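Local atomic coordinates of multicopper oxidase type 1 (Nitrosomonas europaea, PDB entry 3G5W), a protein that binds copper and probably works as an oxidoreductase, a two-domain, laccase-like member of the multicopper blue proteins. Residues Ala26-Gly29 with Ala33-Ile36; Gly116-Leu121 with Ser144-Ser149; Thr271-Glu276 with Tyr284-Lys289. All coordinates share one frame; numbering follows the deposited sequence.

Contact 1. Residues Ala26-Gly29 with Ala33-Ile36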
loop_
_atom_site.group_PDB
_atom_site.type_symbol
_atom_site.label_atom_id
_atom_site.label_comp_id
_atom_site.label_asym_id
_atom_site.label_seq_id
_atom_site.Cartn_x
_atom_site.Cartn_y
_atom_site.Cartn_z
ATOM N N ALA A 26 -10.873 13.007 -23.572
ATOM C CA ALA A 26 -11.803 11.919 -23.310
ATOM C C ALA A 26 -12.075 11.035 -24.517
ATOM O O ALA A 26 -12.366 11.523 -25.618
ATOM C CB ALA A 26 -13.106 12.491 -22.775
ATOM N N PHE A 27 -12.010 9.726 -24.300
ATOM C CA PHE A 27 -12.406 8.774 -25.327
ATOM C C PHE A 27 -13.920 8.881 -25.564
ATOM O O PHE A 27 -14.715 8.765 -24.623
ATOM C CB PHE A 27 -11.985 7.352 -24.951
ATOM C CG PHE A 27 -10.490 7.177 -24.802
ATOM C CD1 PHE A 27 -9.655 7.223 -25.914
ATOM C CD2 PHE A 27 -9.920 6.962 -23.550
ATOM C CE1 PHE A 27 -8.269 7.072 -25.781
ATOM C CE2 PHE A 27 -8.536 6.795 -23.405
ATOM C CZ PHE A 27 -7.710 6.851 -24.522
ATOM N N ASN A 28 -14.294 9.128 -26.819
ATOM C CA ASN A 28 -15.687 9.397 -27.223
ATOM C C ASN A 28 -16.352 10.500 -26.397
ATOM O O ASN A 28 -17.563 10.469 -26.157
ATOM C CB ASN A 28 -16.535 8.109 -27.218
ATOM C CG ASN A 28 -16.326 7.247 -28.458
ATOM O OD1 ASN A 28 -15.549 7.583 -29.351
ATOM N ND2 ASN A 28 -17.030 6.115 -28.515
ATOM N N GLY A 29 -15.551 11.475 -25.963
ATOM C CA GLY A 29 -16.040 12.614 -25.189
ATOM C C GLY A 29 -16.673 12.290 -23.840
ATOM O O GLY A 29 -17.463 13.081 -23.329
ATOM N N ALA A 33 -14.196 6.320 -20.032
ATOM C CA ALA A 33 -14.362 6.000 -21.438
ATOM C C ALA A 33 -15.420 4.902 -21.613
ATOM O O ALA A 33 -15.845 4.289 -20.628
ATOM C CB ALA A 33 -13.035 5.563 -22.023
ATOM N N PRO A 34 -15.869 4.670 -22.863
ATOM C CA PRO A 34 -16.866 3.630 -23.151
ATOM C C PRO A 34 -16.523 2.238 -22.608
ATOM O O PRO A 34 -15.368 1.802 -22.665
ATOM C CB PRO A 34 -16.919 3.622 -24.683
ATOM C CG PRO A 34 -16.586 5.053 -25.050
ATOM C CD PRO A 34 -15.493 5.413 -24.083
ATOM N N LEU A 35 -17.534 1.562 -22.069
ATOM C CA LEU A 35 -17.385 0.188 -21.641
ATOM C C LEU A 35 -17.171 -0.695 -22.855
ATOM O O LEU A 35 -17.969 -0.673 -23.800
ATOM C CB LEU A 35 -18.630 -0.280 -20.876
ATOM C CG LEU A 35 -18.782 -1.787 -20.648
ATOM C CD1 LEU A 35 -17.715 -2.305 -19.653
ATOM C CD2 LEU A 35 -20.192 -2.104 -20.175
ATOM N N ILE A 36 -16.079 -1.450 -22.836
ATOM C CA ILE A 36 -15.863 -2.503 -23.818
ATOM C C ILE A 36 -16.121 -3.835 -23.126
ATOM O O ILE A 36 -15.414 -4.219 -22.186
ATOM C CB ILE A 36 -14.442 -2.459 -24.458
ATOM C CG1 ILE A 36 -14.201 -1.109 -25.150
ATOM C CG2 ILE A 36 -14.281 -3.603 -25.453
ATOM C CD1 ILE A 36 -12.796 -0.937 -25.725
#

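Contact 2. Residues Gly116-Leu121 with Ser144-Ser149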
loop_
_atom_site.group_PDB
_atom_site.type_symbol
_atom_site.label_atom_id
_atom_site.label_comp_id
_atom_site.label_asym_id
_atom_site.label_seq_id
_atom_site.Cartn_x
_atom_site.Cartn_y
_atom_site.Cartn_z
ATOM N N GLY A 116 -8.461 12.041 -17.505
ATOM C CA GLY A 116 -9.560 11.087 -17.675
ATOM C C GLY A 116 -9.432 10.095 -18.824
ATOM O O GLY A 116 -10.444 9.645 -19.362
ATOM N N MET A 117 -8.196 9.737 -19.186
ATOM C CA MET A 117 -7.946 8.866 -20.336
ATOM C C MET A 117 -7.944 7.399 -19.918
ATOM O O MET A 117 -6.909 6.745 -19.940
ATOM C CB MET A 117 -6.623 9.229 -21.036
ATOM C CG MET A 117 -6.529 10.686 -21.475
ATOM S SD MET A 117 -5.334 10.913 -22.802
ATOM C CE MET A 117 -6.219 10.202 -24.198
ATOM N N TRP A 118 -9.113 6.901 -19.526
ATOM C CA TRP A 118 -9.263 5.535 -19.021
ATOM C C TRP A 118 -10.714 5.066 -19.047
ATOM O O TRP A 118 -11.654 5.857 -18.912
ATOM C CB TRP A 118 -8.658 5.382 -17.605
ATOM C CG TRP A 118 -8.877 6.581 -16.703
ATOM C CD1 TRP A 118 -7.985 7.591 -16.444
ATOM C CD2 TRP A 118 -10.066 6.899 -15.967
ATOM N NE1 TRP A 118 -8.548 8.513 -15.600
ATOM C CE2 TRP A 118 -9.823 8.117 -15.291
ATOM C CE3 TRP A 118 -11.311 6.274 -15.812
ATOM C CZ2 TRP A 118 -10.780 8.721 -14.466
ATOM C CZ3 TRP A 118 -12.265 6.879 -14.998
ATOM C CH2 TRP A 118 -11.989 8.090 -14.332
ATOM N N GLY A 119 -10.884 3.764 -19.229
ATOM C CA GLY A 119 -12.202 3.138 -19.230
ATOM C C GLY A 119 -12.046 1.661 -18.958
ATOM O O GLY A 119 -10.916 1.158 -18.924
ATOM N N PRO A 120 -13.171 0.959 -18.747
ATOM C CA PRO A 120 -13.131 -0.459 -18.394
ATOM C C PRO A 120 -13.195 -1.422 -19.586
ATOM O O PRO A 120 -13.911 -1.178 -20.565
ATOM C CB PRO A 120 -14.360 -0.615 -17.499
ATOM C CG PRO A 120 -15.355 0.388 -18.048
ATOM C CD PRO A 120 -14.553 1.484 -18.754
ATOM N N LEU A 121 -12.444 -2.513 -19.493
ATOM C CA LEU A 121 -12.484 -3.554 -20.503
ATOM C C LEU A 121 -12.869 -4.844 -19.794
ATOM O O LEU A 121 -12.047 -5.449 -19.091
ATOM C CB LEU A 121 -11.125 -3.670 -21.199
ATOM C CG LEU A 121 -10.781 -4.858 -22.105
ATOM C CD1 LEU A 121 -11.770 -4.981 -23.252
ATOM C CD2 LEU A 121 -9.355 -4.709 -22.629
ATOM N N SER A 144 -9.978 7.417 -8.919
ATOM C CA SER A 144 -9.045 8.412 -9.452
ATOM C C SER A 144 -8.751 9.517 -8.452
ATOM O O SER A 144 -9.594 9.838 -7.611
ATOM C CB SER A 144 -9.606 9.048 -10.723
ATOM O OG SER A 144 -9.630 8.116 -11.783
ATOM N N ASP A 145 -7.557 10.099 -8.577
ATOM C CA ASP A 145 -7.092 11.191 -7.716
ATOM C C ASP A 145 -6.691 12.383 -8.595
ATOM O O ASP A 145 -5.982 12.212 -9.591
ATOM C CB ASP A 145 -5.907 10.705 -6.879
ATOM C CG ASP A 145 -6.137 9.305 -6.320
ATOM O OD1 ASP A 145 -6.971 9.170 -5.412
ATOM O OD2 ASP A 145 -5.504 8.343 -6.801
ATOM N N TRP A 146 -7.156 13.581 -8.238
ATOM C CA TRP A 146 -7.024 14.745 -9.119
ATOM C C TRP A 146 -6.295 15.894 -8.435
ATOM O O TRP A 146 -6.417 16.067 -7.225
ATOM C CB TRP A 146 -8.400 15.236 -9.594
ATOM C CG TRP A 146 -9.290 14.174 -10.205
ATOM C CD1 TRP A 146 -9.968 13.184 -9.535
ATOM C CD2 TRP A 146 -9.614 14.007 -11.595
ATOM N NE1 TRP A 146 -10.680 12.409 -10.425
ATOM C CE2 TRP A 146 -10.480 12.889 -11.693
ATOM C CE3 TRP A 146 -9.251 14.687 -12.766
ATOM C CZ2 TRP A 146 -10.998 12.443 -12.916
ATOM C CZ3 TRP A 146 -9.773 14.248 -13.983
ATOM C CH2 TRP A 146 -10.632 13.127 -14.048
ATOM N N VAL A 147 -5.553 16.674 -9.226
ATOM C CA VAL A 147 -4.856 17.879 -8.758
ATOM C C VAL A 147 -5.512 19.113 -9.401
ATOM O O VAL A 147 -5.256 19.418 -10.568
ATOM C CB VAL A 147 -3.344 17.836 -9.104
ATOM C CG1 VAL A 147 -2.622 19.089 -8.591
ATOM C CG2 VAL A 147 -2.680 16.578 -8.514
ATOM N N SER A 148 -6.356 19.815 -8.641
ATOM C CA SER A 148 -7.195 20.882 -9.204
ATOM C C SER A 148 -6.432 22.100 -9.750
ATOM O O SER A 148 -6.962 22.836 -10.594
ATOM C CB SER A 148 -8.271 21.334 -8.209
ATOM O OG SER A 148 -7.712 22.112 -7.169
ATOM N N SER A 149 -5.197 22.300 -9.293
ATOM C CA SER A 149 -4.368 23.407 -9.793
ATOM C C SER A 149 -4.086 23.286 -11.293
ATOM O O SER A 149 -3.771 24.281 -11.945
ATOM C CB SER A 149 -3.060 23.517 -9.011
ATOM O OG SER A 149 -2.182 22.455 -9.343
#

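Contact 3. Residues Thr271-Glu276 with Tyr284-Lys289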
loop_
_atom_site.group_PDB
_atom_site.type_symbol
_atom_site.label_atom_id
_atom_site.label_comp_id
_atom_site.label_asym_id
_atom_site.label_seq_id
_atom_site.Cartn_x
_atom_site.Cartn_y
_atom_site.Cartn_z
ATOM N N THR A 271 -23.247 4.951 -0.941
ATOM C CA THR A 271 -23.988 4.067 -0.042
ATOM C C THR A 271 -24.566 2.876 -0.787
ATOM O O THR A 271 -24.741 2.919 -2.010
ATOM C CB THR A 271 -25.143 4.802 0.690
ATOM O OG1 THR A 271 -26.140 5.196 -0.261
ATOM C CG2 THR A 271 -24.634 6.029 1.421
ATOM N N ILE A 272 -24.855 1.817 -0.037
ATOM C CA ILE A 272 -25.675 0.707 -0.506
ATOM C C ILE A 272 -27.063 0.874 0.117
ATOM O O ILE A 272 -27.181 0.961 1.341
ATOM C CB ILE A 272 -25.084 -0.658 -0.075
ATOM C CG1 ILE A 272 -23.733 -0.911 -0.760
ATOM C CG2 ILE A 272 -26.079 -1.798 -0.354
ATOM C CD1 ILE A 272 -22.895 -1.993 -0.078
ATOM N N GLU A 273 -28.093 0.929 -0.726
ATOM C CA GLU A 273 -29.493 1.079 -0.280
ATOM C C GLU A 273 -30.299 -0.193 -0.549
ATOM O O GLU A 273 -30.454 -0.596 -1.703
ATOM C CB GLU A 273 -30.172 2.245 -1.018
ATOM C CG GLU A 273 -29.555 3.622 -0.801
ATOM C CD GLU A 273 -30.176 4.708 -1.674
ATOM O OE1 GLU A 273 -29.918 5.906 -1.406
ATOM O OE2 GLU A 273 -30.915 4.382 -2.635
ATOM N N TYR A 274 -30.818 -0.823 0.507
ATOM C CA TYR A 274 -31.741 -1.949 0.341
ATOM C C TYR A 274 -33.169 -1.444 0.183
ATOM O O TYR A 274 -33.610 -0.565 0.930
ATOM C CB TYR A 274 -31.721 -2.857 1.553
ATOM C CG TYR A 274 -30.566 -3.811 1.674
ATOM C CD1 TYR A 274 -30.782 -5.184 1.582
ATOM C CD2 TYR A 274 -29.270 -3.355 1.943
ATOM C CE1 TYR A 274 -29.754 -6.077 1.732
ATOM C CE2 TYR A 274 -28.221 -4.255 2.095
ATOM C CZ TYR A 274 -28.481 -5.612 1.989
ATOM O OH TYR A 274 -27.490 -6.536 2.149
ATOM N N GLU A 275 -33.905 -2.013 -0.764
ATOM C CA GLU A 275 -35.280 -1.572 -0.978
ATOM C C GLU A 275 -36.173 -1.874 0.227
ATOM O O GLU A 275 -37.152 -1.171 0.458
ATOM C CB GLU A 275 -35.865 -2.125 -2.281
ATOM C CG GLU A 275 -35.924 -3.620 -2.397
ATOM C CD GLU A 275 -36.660 -4.070 -3.655
ATOM O OE1 GLU A 275 -36.264 -3.652 -4.772
ATOM O OE2 GLU A 275 -37.628 -4.851 -3.522
ATOM N N GLU A 276 -35.806 -2.894 1.004
ATOM C CA GLU A 276 -36.549 -3.283 2.209
ATOM C C GLU A 276 -36.655 -2.170 3.263
ATOM O O GLU A 276 -37.705 -2.018 3.898
ATOM C CB GLU A 276 -35.951 -4.548 2.839
ATOM C CG GLU A 276 -36.220 -5.845 2.062
ATOM C CD GLU A 276 -35.190 -6.139 0.972
ATOM O OE1 GLU A 276 -35.329 -7.177 0.294
ATOM O OE2 GLU A 276 -34.243 -5.345 0.788
ATOM N N TYR A 284 -31.147 10.920 6.535
ATOM C CA TYR A 284 -30.443 10.388 5.347
ATOM C C TYR A 284 -30.135 11.435 4.274
ATOM O O TYR A 284 -31.042 12.035 3.695
ATOM C CB TYR A 284 -31.185 9.188 4.750
ATOM C CG TYR A 284 -30.460 8.470 3.617
ATOM C CD1 TYR A 284 -31.149 8.053 2.477
ATOM C CD2 TYR A 284 -29.087 8.209 3.686
ATOM C CE1 TYR A 284 -30.495 7.389 1.442
ATOM C CE2 TYR A 284 -28.425 7.553 2.659
ATOM C CZ TYR A 284 -29.127 7.146 1.542
ATOM O OH TYR A 284 -28.458 6.498 0.530
ATOM N N VAL A 285 -28.843 11.617 4.011
ATOM C CA VAL A 285 -28.329 12.609 3.057
ATOM C C VAL A 285 -28.971 12.489 1.665
ATOM O O VAL A 285 -29.137 13.487 0.953
ATOM C CB VAL A 285 -26.776 12.516 2.941
ATOM C CG1 VAL A 285 -26.339 11.137 2.453
ATOM C CG2 VAL A 285 -26.205 13.635 2.047
ATOM N N TRP A 286 -29.340 11.266 1.297
ATOM C CA TRP A 286 -29.831 10.990 -0.038
ATOM C C TRP A 286 -31.312 10.630 -0.079
ATOM O O TRP A 286 -31.765 9.950 -1.004
ATOM C CB TRP A 286 -28.986 9.891 -0.687
ATOM C CG TRP A 286 -27.733 10.384 -1.349
ATOM C CD1 TRP A 286 -27.406 11.683 -1.645
ATOM C CD2 TRP A 286 -26.665 9.579 -1.851
ATOM N NE1 TRP A 286 -26.194 11.731 -2.284
ATOM C CE2 TRP A 286 -25.715 10.453 -2.424
ATOM C CE3 TRP A 286 -26.414 8.199 -1.869
ATOM C CZ2 TRP A 286 -24.531 9.992 -3.009
ATOM C CZ3 TRP A 286 -25.240 7.743 -2.439
ATOM C CH2 TRP A 286 -24.311 8.638 -3.008
ATOM N N LYS A 287 -32.071 11.104 0.906
ATOM C CA LYS A 287 -33.512 10.850 0.936
ATOM C C LYS A 287 -34.226 11.420 -0.296
ATOM O O LYS A 287 -35.224 10.861 -0.742
ATOM C CB LYS A 287 -34.147 11.357 2.242
ATOM C CG LYS A 287 -34.101 12.862 2.467
ATOM C CD LYS A 287 -34.780 13.223 3.791
ATOM C CE LYS A 287 -35.001 14.727 3.935
ATOM N NZ LYS A 287 -36.356 15.151 3.445
ATOM N N ASP A 288 -33.688 12.506 -0.849
ATOM C CA ASP A 288 -34.290 13.193 -2.005
ATOM C C ASP A 288 -33.424 13.163 -3.273
ATOM O O ASP A 288 -33.603 13.984 -4.183
ATOM C CB ASP A 288 -34.619 14.644 -1.637
ATOM C CG ASP A 288 -35.757 14.749 -0.637
ATOM O OD1 ASP A 288 -36.855 14.214 -0.918
ATOM O OD2 ASP A 288 -35.554 15.370 0.431
ATOM N N LYS A 289 -32.496 12.214 -3.331
ATOM C CA LYS A 289 -31.551 12.111 -4.439
ATOM C C LYS A 289 -32.230 11.667 -5.733
ATOM O O LYS A 289 -33.030 10.728 -5.739
ATOM C CB LYS A 289 -30.424 11.139 -4.075
ATOM C CG LYS A 289 -29.049 11.530 -4.613
ATOM C CD LYS A 289 -28.617 10.651 -5.751
ATOM C CE LYS A 289 -27.097 10.554 -5.825
ATOM N NZ LYS A 289 -26.407 11.826 -6.189
HETATM O O HOH W 1 -31.276 7.812 -2.678
#

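Contact 1. Residues Ala26-Gly29 with Ala33-Ile36
The side-chain amide of Asn28 is gripped at both polar atoms, OD1 receiving the backbone N-H of Ser8 and ND2 bonding to OD1 of Asn309, and so held it lies against the ring of Pro34. The two side chains cross at about a right angle, with Asn28 ND2 3.7 Å from Pro34 CG, a van der Waals touch rather than a bond. On the turn backbone beside them, Pro34 CD sits 3.5 Å from Phe27 O. Ala33 fills the next place along, its CB 3.6 Å from Phe27 CB and also close to CD2 of the ring. Because Phe27 carries CG anti to its carbonyl carbon (chi1 -61°), the ring leads off past Ala33 toward Met117, well clear of the proline. The first segment is bent by a type II turn from Ala26 to Gly29, closed by Gly29 N to Ala26 O at 3.2 Å. Asn28 takes the third place of that turn with a positive phi of 52°. Replacing Pro34 with an alanine removes CG and CD and would probably open a gap beside Asn28 and the Phe27 carbonyl, while letting the backbone there turn more freely. Outside the pair, Leu7 of strand 2-15 and Met307 of strand 306-308 pack on both Asn28 and Pro34. The arrangement is a buried connection between strands of two different sheets in the first cupredoxin domain, and it places Phe27 beside the type 1 copper site, its side chain about 6 Å from the ion at the nearest atoms and next to the ligand Met117.

Contact 2. Residues Gly116-Leu121 with Ser144-Ser149
Buried van der Waals packing, centred on two tryptophans and with no hydrogen bond between the segments, joins strand 118-124 of the first cupredoxin domain to strand 137-146, which belongs to a sheet of the second. The benzene end of Trp118 does most of the touching. Its CZ2 lies 3.0 Å from Ser144 OG, a tight approach that comes obliquely to the indole. Trp118 CZ2 is also 4.0 Å from CZ2 of Trp146, which arrives at the edge of the Trp118 ring near its plane, so the two indoles meet without stacking. With CG between the backbone N and the carbonyl carbon (chi1 38°), the Trp118 indole turns back beside its own chain, where Gly116 C lies 3.7 Å above one face, toward the rim. Gly116 N is 4.2 Å from Trp146 CH2, and a side chain on this glycine would come close to the indole. Both indole N-H groups find partners beyond the two segments: Trp146 NE1 bonds to Thr168 OG1, Trp118 NE1 weakly to Val112 O. Phe22 of the first domain meets Trp146 edge to face. The contact is a domain interface of a two-domain multicopper oxidase, and through Met117, a ligand of the type 1 copper, it adjoins that site.

Contact 3. Residues Thr271-Glu276 with Tyr284-Lys289
Thr271 and Trp286 mark the closest approach of the two backbones, with CA atoms 9.1 Å apart, too far for main-chain bonding: residues 271-274 are strand, whereas 284-289 wind through two overlapping type I turns, Tyr284 to Lys287 and Trp286 to Lys289. Side chains bridge the interval. The hydroxyl of Tyr284 accepts from Thr271 OG1 at 2.8 Å and donates to Glu273 OE1 in a very short bond of 2.5 Å, both partners lying in the plane of the phenol ring at its edge. The Glu273 carboxylate is turned 67° from that ring. With CG of Tyr284 anti to its backbone N (chi1 -173°), the ring reaches toward the strand, and Trp286 N lies 3.7 Å above the centre of one face. Trp286 brings an indole edge to the threonine, CE3 3.4 Å from Thr271 OG1. Glu273 OE1 also receives a water at 2.7 Å, which donates a second bond to Trp286 O at 2.8 Å. OE2 of the same glutamate pairs with Arg181 NE in a salt bridge, and Tyr284 packs on Ala77 of a neighbouring subunit. The hydroxyls form a one-way hydrogen-bond chain, threonine to tyrosine to glutamate; Arg181 probably helps keep the buried carboxylate charged, and this charge would probably strengthen the short bond that, with the one from Thr271, holds the phenol oxygen.

Overall arrangement
From the N terminus, contact 1 closes a very short loop, carrying the chain from strand 20-27 to strand 35-39. Contact 2 closes a longer loop that runs from strand 118-124 through helix 130-133 into strand 137-146, so passing from the first domain to the second; contact 3 closes the loop that follows strand 269-274 in the second domain. The three follow in series, none enclosing or crossing another. Contacts 1 and 2 nevertheless touch, since strands 35-39 and 118-124 run parallel as neighbours in one sheet: Ala33 N lies 2.8 Å from Trp118 O, a probable hydrogen bond. Contact 3 stands apart, its centre about 27 Å from that of contact 2, and its 284-289 segment borders a second subunit.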